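Local coordinates for protein putative hydrolase YdeN (Bacillus subtilis, PDB 1UXO) that probably acts as a serine hydrolase of the alpha/beta-hydrolase fold, perhaps an esterase, whose natural substrate is not established, at residues Lys5-His11 and Gln35-Met41; Thr67-Ala71 and Leu183-Phe187; Ala71-Pro77 and Ile96-Phe101; Pro77-Arg81 and Phe114-Phe119. The protein carries 2 engineered substitutions. One frame throughout, in Å; residues are numbered along the deposited sequence.

Interaction 1: Lys5-His11 and Gln35-Met41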
loop_
_atom_site.group_PDB
_atom_site.type_symbol
_atom_site.label_atom_id
_atom_site.label_comp_id
_atom_site.label_asym_id
_atom_site.label_seq_id
_atom_site.Cartn_x
_atom_site.Cartn_y
_atom_site.Cartn_z
ATOM N N LYS A 5 17.741 -2.094 5.039
ATOM C CA LYS A 5 16.432 -1.853 4.437
ATOM C C LYS A 5 15.647 -3.126 4.141
ATOM O O LYS A 5 16.184 -4.153 3.751
ATOM C CB LYS A 5 16.556 -1.024 3.156
ATOM C CG LYS A 5 17.144 0.348 3.359
ATOM C CD LYS A 5 17.029 1.257 2.125
ATOM C CE LYS A 5 18.118 1.012 1.137
ATOM N NZ LYS A 5 19.468 1.373 1.694
ATOM N N GLN A 6 14.338 -3.005 4.278
ATOM C CA GLN A 6 13.423 -4.058 3.987
ATOM C C GLN A 6 12.185 -3.418 3.401
ATOM O O GLN A 6 11.658 -2.458 3.950
ATOM C CB GLN A 6 13.044 -4.812 5.283
ATOM C CG GLN A 6 11.886 -5.794 5.104
ATOM C CD GLN A 6 12.285 -7.016 4.314
ATOM O OE1 GLN A 6 13.337 -7.564 4.568
ATOM N NE2 GLN A 6 11.475 -7.416 3.336
ATOM N N VAL A 7 11.695 -3.958 2.295
ATOM C CA VAL A 7 10.491 -3.411 1.686
ATOM C C VAL A 7 9.505 -4.553 1.675
ATOM O O VAL A 7 9.864 -5.665 1.244
ATOM C CB VAL A 7 10.750 -3.002 0.251
ATOM C CG1 VAL A 7 9.462 -2.569 -0.405
ATOM C CG2 VAL A 7 11.814 -1.933 0.221
ATOM N N TYR A 8 8.301 -4.319 2.156
ATOM C CA TYR A 8 7.219 -5.304 2.051
ATOM C C TYR A 8 6.206 -4.815 1.028
ATOM O O TYR A 8 5.879 -3.618 0.997
ATOM C CB TYR A 8 6.539 -5.552 3.392
ATOM C CG TYR A 8 7.345 -6.359 4.380
ATOM C CD1 TYR A 8 7.695 -7.683 4.126
ATOM C CD2 TYR A 8 7.812 -5.788 5.547
ATOM C CE1 TYR A 8 8.418 -8.430 5.090
ATOM C CE2 TYR A 8 8.508 -6.501 6.467
ATOM C CZ TYR A 8 8.855 -7.802 6.216
ATOM O OH TYR A 8 9.573 -8.501 7.164
ATOM N N ILE A 9 5.696 -5.723 0.213
ATOM C CA ILE A 9 4.736 -5.378 -0.835
ATOM C C ILE A 9 3.448 -6.145 -0.570
ATOM O O ILE A 9 3.474 -7.389 -0.427
ATOM C CB ILE A 9 5.313 -5.699 -2.206
ATOM C CG1 ILE A 9 6.583 -4.924 -2.465
ATOM C CG2 ILE A 9 4.264 -5.447 -3.375
ATOM C CD1 ILE A 9 7.443 -5.583 -3.574
ATOM N N ILE A 10 2.332 -5.421 -0.503
ATOM C CA ILE A 10 1.037 -6.011 -0.105
ATOM C C ILE A 10 -0.037 -5.738 -1.167
ATOM O O ILE A 10 -0.347 -4.585 -1.513
ATOM C CB ILE A 10 0.565 -5.454 1.282
ATOM C CG1 ILE A 10 1.630 -5.601 2.345
ATOM C CG2 ILE A 10 -0.763 -6.148 1.702
ATOM C CD1 ILE A 10 2.572 -4.466 2.523
ATOM N N HIS A 11 -0.646 -6.816 -1.640
ATOM C CA HIS A 11 -1.612 -6.789 -2.730
ATOM C C HIS A 11 -3.031 -6.504 -2.250
ATOM O O HIS A 11 -3.275 -6.317 -1.082
ATOM C CB HIS A 11 -1.586 -8.142 -3.476
ATOM C CG HIS A 11 -2.089 -9.284 -2.642
ATOM N ND1 HIS A 11 -3.417 -9.436 -2.306
ATOM C CD2 HIS A 11 -1.426 -10.315 -2.055
ATOM C CE1 HIS A 11 -3.554 -10.520 -1.543
ATOM N NE2 HIS A 11 -2.362 -11.085 -1.396
ATOM N N GLN A 35 16.387 -5.659 -0.336
ATOM C CA GLN A 35 15.581 -6.806 -0.027
ATOM C C GLN A 35 14.106 -6.372 -0.012
ATOM O O GLN A 35 13.740 -5.457 0.693
ATOM C CB GLN A 35 16.004 -7.385 1.357
ATOM C CG GLN A 35 15.234 -8.649 1.782
ATOM C CD GLN A 35 15.337 -9.736 0.766
ATOM O OE1 GLN A 35 16.415 -9.943 0.178
ATOM N NE2 GLN A 35 14.232 -10.398 0.495
ATOM N N ALA A 36 13.306 -7.046 -0.819
ATOM C CA ALA A 36 11.849 -6.849 -0.916
ATOM C C ALA A 36 11.182 -8.207 -0.861
ATOM O O ALA A 36 11.679 -9.184 -1.423
ATOM C CB ALA A 36 11.502 -6.172 -2.187
ATOM N N ASP A 37 10.097 -8.262 -0.112
ATOM C CA ASP A 37 9.271 -9.463 0.054
ATOM C C ASP A 37 7.812 -9.116 -0.215
ATOM O O ASP A 37 7.282 -8.183 0.355
ATOM C CB ASP A 37 9.475 -10.049 1.440
ATOM C CG ASP A 37 10.924 -10.544 1.614
ATOM O OD1 ASP A 37 11.227 -11.673 1.142
ATOM O OD2 ASP A 37 11.845 -9.830 2.089
ATOM N N ILE A 38 7.205 -9.831 -1.160
ATOM C CA ILE A 38 5.818 -9.698 -1.462
ATOM C C ILE A 38 5.007 -10.591 -0.520
ATOM O O ILE A 38 5.196 -11.809 -0.506
ATOM C CB ILE A 38 5.517 -10.069 -2.926
ATOM C CG1 ILE A 38 6.482 -9.371 -3.935
ATOM C CG2 ILE A 38 4.055 -9.734 -3.195
ATOM C CD1 ILE A 38 6.612 -10.059 -5.237
ATOM N N LEU A 39 4.085 -9.997 0.214
ATOM C CA LEU A 39 3.321 -10.730 1.209
ATOM C C LEU A 39 1.993 -11.143 0.630
ATOM O O LEU A 39 1.220 -10.268 0.165
ATOM C CB LEU A 39 3.051 -9.839 2.411
ATOM C CG LEU A 39 4.280 -9.374 3.147
ATOM C CD1 LEU A 39 3.865 -8.650 4.426
ATOM C CD2 LEU A 39 5.208 -10.510 3.467
ATOM N N ASN A 40 1.620 -12.388 0.815
ATOM C CA ASN A 40 0.302 -12.842 0.447
ATOM C C ASN A 40 -0.635 -12.731 1.628
ATOM O O ASN A 40 -0.252 -13.021 2.778
ATOM C CB ASN A 40 0.347 -14.279 -0.031
ATOM C CG ASN A 40 0.977 -14.416 -1.376
ATOM O OD1 ASN A 40 0.427 -13.892 -2.354
ATOM N ND2 ASN A 40 2.127 -15.105 -1.459
HETATM N N MSE A 41 -1.867 -12.317 1.347
HETATM C CA MSE A 41 -2.917 -12.263 2.356
HETATM C C MSE A 41 -3.857 -13.473 2.241
HETATM O O MSE A 41 -4.046 -14.017 1.148
HETATM C CB MSE A 41 -3.706 -10.969 2.212
HETATM C CG MSE A 41 -2.856 -9.733 2.381
HETATM SE SE MSE A 41 -2.317 -9.378 4.260
HETATM C CE MSE A 41 -0.318 -9.754 4.077
HETATM O O HOH W 1 18.171 -4.528 1.866
HETATM O O HOH W 2 13.750 -10.265 4.123
#
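Q6 and D37 meet across neighbouring parallel strands, 6-10 and 35-39, the two strands of a beta-alpha-beta unit connected through helix 22-31 at one edge of an alpha/beta-hydrolase sheet. CG of Q6 is anti to the backbone N (chi1 170°) and the chain bends at the next bond, which swings the amide over to D37; NE2 of Q6 gives a bond of 2.7 Å to the anti lone pair of D37 OD2, with amide and carboxylate almost coplanar. Q35 NE2 reaches the same OD2 at 2.9 Å on the syn side, tilted out of the carboxylate plane, so two amides grip one oxygen. The Y8 ring sits beside L39, its CD1 3.8 Å from L39 CD2, while its hydroxyl bonds T62. On the other face, I9 CD1 packs against I38 CG1 at 3.9 Å. Backbone bonds such as L39 N to I9 O knit the pair. Beyond the strands, H11 continues the pairing with its side chain: CG lies between the backbone N and the carbonyl carbon (chi1 67°), which brings the imidazole to the backbone of 40-41. Cut back to an alanine, this position would probably leave the M41 amide without its acceptor and W52 without its ring partner. M41 N lies 3.0 Å from H11 NE2, 33° out of the imidazole plane.

Interaction 2: Thr67-Ala71 and Leu183-Phe187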
loop_
_atom_site.group_PDB
_atom_site.type_symbol
_atom_site.label_atom_id
_atom_site.label_comp_id
_atom_site.label_asym_id
_atom_site.label_seq_id
_atom_site.Cartn_x
_atom_site.Cartn_y
_atom_site.Cartn_z
ATOM N N THR A 67 12.268 0.123 7.376
ATOM C CA THR A 67 11.229 -0.697 6.723
ATOM C C THR A 67 10.290 0.176 5.953
ATOM O O THR A 67 9.853 1.234 6.456
ATOM C CB THR A 67 10.488 -1.506 7.763
ATOM O OG1 THR A 67 11.439 -2.248 8.543
ATOM C CG2 THR A 67 9.557 -2.592 7.149
ATOM N N TYR A 68 9.886 -0.315 4.769
ATOM C CA TYR A 68 8.979 0.412 3.891
ATOM C C TYR A 68 7.873 -0.488 3.418
ATOM O O TYR A 68 8.106 -1.662 3.087
ATOM C CB TYR A 68 9.710 0.946 2.663
ATOM C CG TYR A 68 10.815 1.906 3.010
ATOM C CD1 TYR A 68 10.636 3.284 2.919
ATOM C CD2 TYR A 68 12.031 1.437 3.453
ATOM C CE1 TYR A 68 11.660 4.160 3.289
ATOM C CE2 TYR A 68 13.049 2.311 3.831
ATOM C CZ TYR A 68 12.851 3.659 3.740
ATOM O OH TYR A 68 13.867 4.498 4.095
ATOM N N LEU A 69 6.661 0.025 3.412
ATOM C CA LEU A 69 5.505 -0.749 3.001
ATOM C C LEU A 69 4.900 -0.144 1.727
ATOM O O LEU A 69 4.543 1.045 1.696
ATOM C CB LEU A 69 4.437 -0.767 4.121
ATOM C CG LEU A 69 4.881 -1.052 5.567
ATOM C CD1 LEU A 69 3.731 -0.914 6.571
ATOM C CD2 LEU A 69 5.474 -2.486 5.603
ATOM N N VAL A 70 4.757 -0.968 0.709
ATOM C CA VAL A 70 4.146 -0.596 -0.552
ATOM C C VAL A 70 2.896 -1.454 -0.671
ATOM O O VAL A 70 2.975 -2.674 -0.657
ATOM C CB VAL A 70 5.084 -0.877 -1.734
ATOM C CG1 VAL A 70 4.379 -0.599 -3.107
ATOM C CG2 VAL A 70 6.360 -0.069 -1.562
ATOM N N ALA A 71 1.758 -0.823 -0.824
ATOM C CA ALA A 71 0.491 -1.549 -0.884
ATOM C C ALA A 71 -0.300 -1.145 -2.099
ATOM O O ALA A 71 -0.148 -0.009 -2.580
ATOM C CB ALA A 71 -0.299 -1.258 0.383
ATOM N N LEU A 183 9.917 5.325 -4.105
ATOM C CA LEU A 183 10.526 4.573 -3.022
ATOM C C LEU A 183 11.991 4.877 -2.870
ATOM O O LEU A 183 12.501 5.166 -1.764
ATOM C CB LEU A 183 10.291 3.050 -3.276
ATOM C CG LEU A 183 10.681 2.096 -2.197
ATOM C CD1 LEU A 183 9.943 2.406 -0.876
ATOM C CD2 LEU A 183 10.471 0.673 -2.674
ATOM N N THR A 184 12.708 4.813 -3.979
ATOM C CA THR A 184 14.130 5.046 -3.951
ATOM C C THR A 184 14.491 6.462 -3.457
ATOM O O THR A 184 15.537 6.646 -2.818
ATOM C CB THR A 184 14.707 4.709 -5.359
ATOM O OG1 THR A 184 14.631 3.283 -5.523
ATOM C CG2 THR A 184 16.213 5.029 -5.471
ATOM N N SER A 185 13.661 7.445 -3.761
ATOM C CA SER A 185 13.901 8.823 -3.311
ATOM C C SER A 185 13.867 8.900 -1.768
ATOM O O SER A 185 14.588 9.698 -1.143
ATOM C CB SER A 185 12.925 9.795 -3.975
ATOM O OG SER A 185 11.630 9.782 -3.366
ATOM N N TYR A 186 13.074 8.038 -1.158
ATOM C CA TYR A 186 13.044 7.957 0.289
ATOM C C TYR A 186 14.378 7.502 0.872
ATOM O O TYR A 186 14.696 7.839 2.032
ATOM C CB TYR A 186 12.031 6.942 0.755
ATOM C CG TYR A 186 10.574 7.212 0.476
ATOM C CD1 TYR A 186 10.108 8.435 -0.032
ATOM C CD2 TYR A 186 9.643 6.222 0.769
ATOM C CE1 TYR A 186 8.724 8.626 -0.274
ATOM C CE2 TYR A 186 8.317 6.426 0.617
ATOM C CZ TYR A 186 7.874 7.647 0.068
ATOM O OH TYR A 186 6.520 7.778 -0.051
ATOM N N PHE A 187 15.058 6.598 0.173
ATOM C CA PHE A 187 16.300 6.026 0.670
ATOM C C PHE A 187 17.426 7.074 0.666
ATOM O O PHE A 187 18.312 7.033 1.533
ATOM C CB PHE A 187 16.768 4.834 -0.170
ATOM C CG PHE A 187 15.750 3.709 -0.324
ATOM C CD1 PHE A 187 14.693 3.544 0.555
ATOM C CD2 PHE A 187 15.873 2.822 -1.377
ATOM C CE1 PHE A 187 13.803 2.519 0.379
ATOM C CE2 PHE A 187 15.012 1.772 -1.533
ATOM C CZ PHE A 187 13.963 1.615 -0.655
#
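Y68 meets three residues of the C-terminal helix at once, and its burial dominates this strand-on-helix packing of the alpha/beta-hydrolase fold. The strand 67-71 and the helix segment 183-187 run nearly antiparallel, at 166°, with their axes 10.7 Å apart, a separation bridged by side chains alone. With CG anti to its own carbonyl carbon (chi1 -61°), Y68 extends its ring from the sheet to the helix. F187 comes over one face of that ring in a T-shaped stack: its edge points at the tyrosine, the planes stand 70° apart and the centroids of the two rings lie 4.9 Å from each other. The atom that does the touching is F187 CE1, placed above the middle of the Y68 ring. L183, the second large contributor, lies nearer the root of the tyrosine, where its CD1 is 3.8 Å from Y68 CB; its other methyl, CD2, reaches V70 CG2 at 4.3 Å. Thus the two branches of one leucine serve Y68 and V70, two residues apart on the strand. Y186 slides past Y68 in the opposite direction, with its CB and CD2 near Y68 CE1 and CD1. H130 stacks on Y186, and K5 makes a cation-pi contact with F187. Y68 CD1 lies at the edge of the Y186 ring, 3.8 Å from Y186 CD2.

Interaction 3: Ala71-Pro77 and Ile96-Phe101; sequences AHSLGCP and ILVSGF
A71 and V98 are joined by the first kind of interaction here, backbone hydrogen bonding between parallel strands. A71 N donates to I96 O and V98 N to A71 O, and the ladder runs one step past the strand end, where S73 N meets V98 O at 2.8 Å in a nearly straight bond. That last bond fixes the backbone of S73, the predicted nucleophile, which has phi/psi of 55/-117° in a type II' turn from H72 to G75. This is the nucleophile elbow of the alpha/beta-hydrolases, the tight turn between strand 67-72 and helix 75-84 of a beta-alpha-beta unit. H166, the predicted charge-relay histidine, lies close to the S73 hydroxyl, and its carbonyl accepts a bond from H72 NE2.

Van der Waals packing forms the second group. The thiol of C76 points into the turn 97-100, with SG 3.6 Å from both L97 CB and G100 CA. In F101, CG lies between the backbone N and the carbonyl carbon (chi1 60°), which lays the ring along residues 73-77: its CE2 is 3.4 Å from the S73 carbonyl carbon, and its CZ is 4.0 Å from L74 CD1. A CH-pi contact completes the set, P77 CG standing over one ring face 4.2 Å from the F101 centroid. Were F101 an alanine, P77 CG and L74 CD1 would probably lose the ring they pack on and a gap would open beside S73.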
loop_
_atom_site.group_PDB
_atom_site.type_symbol
_atom_site.label_atom_id
_atom_site.label_comp_id
_atom_site.label_asym_id
_atom_site.label_seq_id
_atom_site.Cartn_x
_atom_site.Cartn_y
_atom_site.Cartn_z
ATOM N N ALA A 71 1.758 -0.823 -0.824
ATOM C CA ALA A 71 0.491 -1.549 -0.884
ATOM C C ALA A 71 -0.300 -1.145 -2.099
ATOM O O ALA A 71 -0.148 -0.009 -2.580
ATOM C CB ALA A 71 -0.299 -1.258 0.383
ATOM N N HIS A 72 -1.152 -2.077 -2.570
ATOM C CA HIS A 72 -2.019 -1.836 -3.671
ATOM C C HIS A 72 -3.479 -2.065 -3.286
ATOM O O HIS A 72 -3.833 -3.079 -2.652
ATOM C CB HIS A 72 -1.657 -2.734 -4.871
ATOM C CG HIS A 72 -2.490 -2.461 -6.106
ATOM N ND1 HIS A 72 -3.080 -3.479 -6.830
ATOM C CD2 HIS A 72 -2.781 -1.309 -6.773
ATOM C CE1 HIS A 72 -3.731 -2.959 -7.863
ATOM N NE2 HIS A 72 -3.561 -1.653 -7.862
ATOM N N SER A 73 -4.280 -1.061 -3.592
ATOM C CA SER A 73 -5.732 -1.115 -3.480
ATOM C C SER A 73 -6.169 -1.514 -2.053
ATOM O O SER A 73 -5.810 -0.804 -1.076
ATOM C CB SER A 73 -6.276 -1.992 -4.627
ATOM O OG SER A 73 -7.680 -1.781 -4.789
ATOM N N LEU A 74 -6.841 -2.660 -1.902
ATOM C CA LEU A 74 -7.302 -3.118 -0.552
ATOM C C LEU A 74 -6.197 -3.274 0.471
ATOM O O LEU A 74 -6.423 -3.091 1.680
ATOM C CB LEU A 74 -8.111 -4.406 -0.643
ATOM C CG LEU A 74 -8.900 -4.823 0.588
ATOM C CD1 LEU A 74 -10.063 -3.823 0.940
ATOM C CD2 LEU A 74 -9.420 -6.285 0.435
ATOM N N GLY A 75 -4.972 -3.534 0.029
ATOM C CA GLY A 75 -3.861 -3.594 0.974
ATOM C C GLY A 75 -3.612 -2.293 1.699
ATOM O O GLY A 75 -3.030 -2.278 2.782
ATOM N N CYS A 76 -3.978 -1.198 1.049
ATOM C CA CYS A 76 -3.854 0.143 1.636
ATOM C C CYS A 76 -4.627 0.325 2.952
ATOM O O CYS A 76 -3.975 0.612 3.977
ATOM C CB CYS A 76 -4.118 1.229 0.592
ATOM S SG CYS A 76 -3.021 1.128 -0.846
ATOM N N PRO A 77 -5.967 0.202 2.963
ATOM C CA PRO A 77 -6.674 0.366 4.228
ATOM C C PRO A 77 -6.266 -0.687 5.252
ATOM O O PRO A 77 -6.261 -0.433 6.459
ATOM C CB PRO A 77 -8.161 0.277 3.846
ATOM C CG PRO A 77 -8.185 -0.440 2.487
ATOM C CD PRO A 77 -6.924 0.046 1.843
ATOM N N ILE A 96 3.873 3.643 0.708
ATOM C CA ILE A 96 3.377 4.074 -0.562
ATOM C C ILE A 96 2.082 3.325 -0.821
ATOM O O ILE A 96 2.056 2.089 -0.790
ATOM C CB ILE A 96 4.378 3.800 -1.659
ATOM C CG1 ILE A 96 5.683 4.558 -1.427
ATOM C CG2 ILE A 96 3.836 4.244 -2.979
ATOM C CD1 ILE A 96 6.778 4.233 -2.478
ATOM N N LEU A 97 1.028 4.074 -1.045
ATOM C CA LEU A 97 -0.316 3.517 -1.188
ATOM C C LEU A 97 -0.757 3.683 -2.612
ATOM O O LEU A 97 -1.216 4.759 -3.007
ATOM C CB LEU A 97 -1.279 4.180 -0.219
ATOM C CG LEU A 97 -0.765 4.275 1.219
ATOM C CD1 LEU A 97 -1.736 5.039 2.124
ATOM C CD2 LEU A 97 -0.539 2.893 1.782
ATOM N N VAL A 98 -0.621 2.603 -3.390
ATOM C CA VAL A 98 -1.057 2.602 -4.788
ATOM C C VAL A 98 -2.547 2.327 -4.894
ATOM O O VAL A 98 -3.019 1.284 -4.450
ATOM C CB VAL A 98 -0.244 1.635 -5.642
ATOM C CG1 VAL A 98 -0.535 1.862 -7.091
ATOM C CG2 VAL A 98 1.248 1.861 -5.374
ATOM N N SER A 99 -3.276 3.299 -5.428
ATOM C CA SER A 99 -4.741 3.283 -5.482
ATOM C C SER A 99 -5.343 3.177 -4.110
ATOM O O SER A 99 -6.333 2.452 -3.919
ATOM C CB SER A 99 -5.211 2.169 -6.362
ATOM O OG SER A 99 -4.557 2.214 -7.585
ATOM N N GLY A 100 -4.731 3.877 -3.147
ATOM C CA GLY A 100 -5.189 3.832 -1.767
ATOM C C GLY A 100 -6.543 4.502 -1.555
ATOM O O GLY A 100 -6.924 5.484 -2.251
ATOM N N PHE A 101 -7.260 4.013 -0.563
ATOM C CA PHE A 101 -8.544 4.563 -0.222
ATOM C C PHE A 101 -8.809 4.228 1.268
ATOM O O PHE A 101 -8.192 3.296 1.817
ATOM C CB PHE A 101 -9.667 4.011 -1.123
ATOM C CG PHE A 101 -9.820 2.514 -1.055
ATOM C CD1 PHE A 101 -10.814 1.929 -0.277
ATOM C CD2 PHE A 101 -8.945 1.694 -1.767
ATOM C CE1 PHE A 101 -10.942 0.547 -0.211
ATOM C CE2 PHE A 101 -9.064 0.298 -1.712
ATOM C CZ PHE A 101 -10.050 -0.284 -0.925
#

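Interaction 4: Pro77-Arg81 and Phe114-Phe119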
loop_
_atom_site.group_PDB
_atom_site.type_symbol
_atom_site.label_atom_id
_atom_site.label_comp_id
_atom_site.label_asym_id
_atom_site.label_seq_id
_atom_site.Cartn_x
_atom_site.Cartn_y
_atom_site.Cartn_z
ATOM N N PRO A 77 -5.967 0.202 2.963
ATOM C CA PRO A 77 -6.674 0.366 4.228
ATOM C C PRO A 77 -6.266 -0.687 5.252
ATOM O O PRO A 77 -6.261 -0.433 6.459
ATOM C CB PRO A 77 -8.161 0.277 3.846
ATOM C CG PRO A 77 -8.185 -0.440 2.487
ATOM C CD PRO A 77 -6.924 0.046 1.843
ATOM N N ALA A 78 -5.865 -1.855 4.782
ATOM C CA ALA A 78 -5.362 -2.849 5.676
ATOM C C ALA A 78 -4.108 -2.418 6.432
ATOM O O ALA A 78 -4.063 -2.496 7.659
ATOM C CB ALA A 78 -5.103 -4.161 4.930
ATOM N N ILE A 79 -3.136 -1.895 5.724
ATOM C CA ILE A 79 -1.916 -1.480 6.425
ATOM C C ILE A 79 -2.204 -0.199 7.260
ATOM O O ILE A 79 -1.579 -0.003 8.281
ATOM C CB ILE A 79 -0.694 -1.313 5.481
ATOM C CG1 ILE A 79 -0.891 -0.277 4.436
ATOM C CG2 ILE A 79 -0.174 -2.679 4.926
ATOM C CD1 ILE A 79 0.570 0.117 3.794
ATOM N N LEU A 80 -3.171 0.639 6.854
ATOM C CA LEU A 80 -3.549 1.810 7.672
ATOM C C LEU A 80 -4.129 1.357 9.032
ATOM O O LEU A 80 -3.769 1.891 10.116
ATOM C CB LEU A 80 -4.547 2.749 6.940
ATOM C CG LEU A 80 -4.012 3.454 5.694
ATOM C CD1 LEU A 80 -5.106 4.221 5.016
ATOM C CD2 LEU A 80 -2.822 4.313 6.003
ATOM N N ARG A 81 -5.011 0.370 8.995
ATOM C CA ARG A 81 -5.536 -0.184 10.230
ATOM C C ARG A 81 -4.448 -0.831 11.063
ATOM O O ARG A 81 -4.466 -0.745 12.292
ATOM C CB ARG A 81 -6.637 -1.151 9.964
ATOM C CG ARG A 81 -7.870 -0.526 9.441
ATOM C CD ARG A 81 -8.574 0.314 10.556
ATOM N NE ARG A 81 -9.774 0.883 10.028
ATOM C CZ ARG A 81 -10.376 1.957 10.478
ATOM N NH1 ARG A 81 -9.930 2.615 11.556
ATOM N NH2 ARG A 81 -11.455 2.346 9.814
ATOM N N PHE A 114 -13.176 -3.270 5.592
ATOM C CA PHE A 114 -11.777 -2.796 5.617
ATOM C C PHE A 114 -11.665 -1.283 5.868
ATOM O O PHE A 114 -10.634 -0.826 6.315
ATOM C CB PHE A 114 -11.086 -3.169 4.316
ATOM C CG PHE A 114 -10.559 -4.582 4.300
ATOM C CD1 PHE A 114 -9.221 -4.834 4.467
ATOM C CD2 PHE A 114 -11.418 -5.652 4.161
ATOM C CE1 PHE A 114 -8.753 -6.098 4.430
ATOM C CE2 PHE A 114 -10.975 -6.908 4.140
ATOM C CZ PHE A 114 -9.639 -7.154 4.274
ATOM N N THR A 115 -12.727 -0.537 5.550
ATOM C CA THR A 115 -12.756 0.919 5.672
ATOM C C THR A 115 -13.858 1.480 6.544
ATOM O O THR A 115 -13.984 2.696 6.674
ATOM C CB THR A 115 -12.890 1.576 4.278
ATOM O OG1 THR A 115 -14.070 1.076 3.613
ATOM C CG2 THR A 115 -11.731 1.211 3.385
ATOM N N GLN A 116 -14.647 0.650 7.177
ATOM C CA GLN A 116 -15.705 1.220 7.979
ATOM C C GLN A 116 -15.056 1.769 9.254
ATOM O O GLN A 116 -14.125 1.167 9.797
ATOM C CB GLN A 116 -16.832 0.237 8.236
ATOM C CG GLN A 116 -16.705 -0.530 9.421
ATOM C CD GLN A 116 -17.840 -1.543 9.580
ATOM O OE1 GLN A 116 -17.584 -2.662 9.983
ATOM N NE2 GLN A 116 -19.055 -1.169 9.214
ATOM N N GLY A 117 -15.481 2.967 9.579
ATOM C CA GLY A 117 -15.019 3.698 10.728
ATOM C C GLY A 117 -13.926 4.681 10.324
ATOM O O GLY A 117 -13.189 4.443 9.385
ATOM N N SER A 118 -13.855 5.790 11.020
ATOM C CA SER A 118 -12.738 6.730 10.850
ATOM C C SER A 118 -11.377 6.154 11.226
ATOM O O SER A 118 -11.244 5.234 11.996
ATOM C CB SER A 118 -12.974 7.994 11.643
ATOM O OG SER A 118 -14.163 8.579 11.235
ATOM N N PHE A 119 -10.357 6.710 10.615
ATOM C CA PHE A 119 -8.974 6.364 10.888
ATOM C C PHE A 119 -8.363 7.491 11.781
ATOM O O PHE A 119 -8.692 8.666 11.647
ATOM C CB PHE A 119 -8.192 6.300 9.543
ATOM C CG PHE A 119 -8.554 5.140 8.687
ATOM C CD1 PHE A 119 -7.706 4.024 8.630
ATOM C CD2 PHE A 119 -9.770 5.086 7.989
ATOM C CE1 PHE A 119 -8.032 2.887 7.883
ATOM C CE2 PHE A 119 -10.114 3.954 7.255
ATOM C CZ PHE A 119 -9.230 2.848 7.171
HETATM O O HOH W 3 -12.307 -0.691 9.242
#
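R81 and F119 make the tight half of this contact, a stacked cation-pi pair. The guanidinium lies flat on one face of the phenyl ring, their planes 17° apart, with R81 CZ 3.6 Å from the F119 ring centroid. A bend at chi2 (-70°) brings the arginine chain across the ring, and L80 CB packs against F119 CE1 at 3.6 Å. The edge of the guanidinium is turned to the backbone of the loop: NH1 donates to S118 O at 3.0 Å and NH2 to G117 O at 2.8 Å. Both carbonyl oxygens lie near the guanidinium plane, although the nitrogens stand above the carbonyl planes. These bonds, the stack and a salt bridge from NH1 to E84 would restrict rotation of the group. Nearer the start of the helix, P77 CB meets T115 CG2 at 3.7 Å, and A78 CB touches the edge of the F114 ring.

The outer side is looser. Although the carbonyls of G117 and S118 are gripped, residues 116-118 are otherwise exposed to solvent, and a water that donates to Q116 O at 2.7 Å is bonded weakly by R81 NE. An arginine thus holds a connecting loop against helix 75-84, the helix that follows the nucleophile elbow in the alpha/beta-hydrolase fold.

In the fold
Three of the contacts are built on one parallel sheet, in which strands 35-39, 6-10, 67-72 and 92-98 lie in that order. Interaction 1 uses the first two, interaction 3 the last two, and interaction 2 packs strand 67-72 against the C-terminal helix; backbone bonds between 6-10 and 67-72 connect them. Interaction 4 uses the first turns of helix 75-84, sharing P77 with interaction 3, their centres about 11 Å apart, whereas the centres of interactions 2 and 4 are about 20 Å apart. Along the chain interaction 1 closes first, and interactions 3 and 4 interlock within the span of interaction 2. The predicted nucleophile belongs to interaction 3, whose centre is about 4 Å from that of the chain.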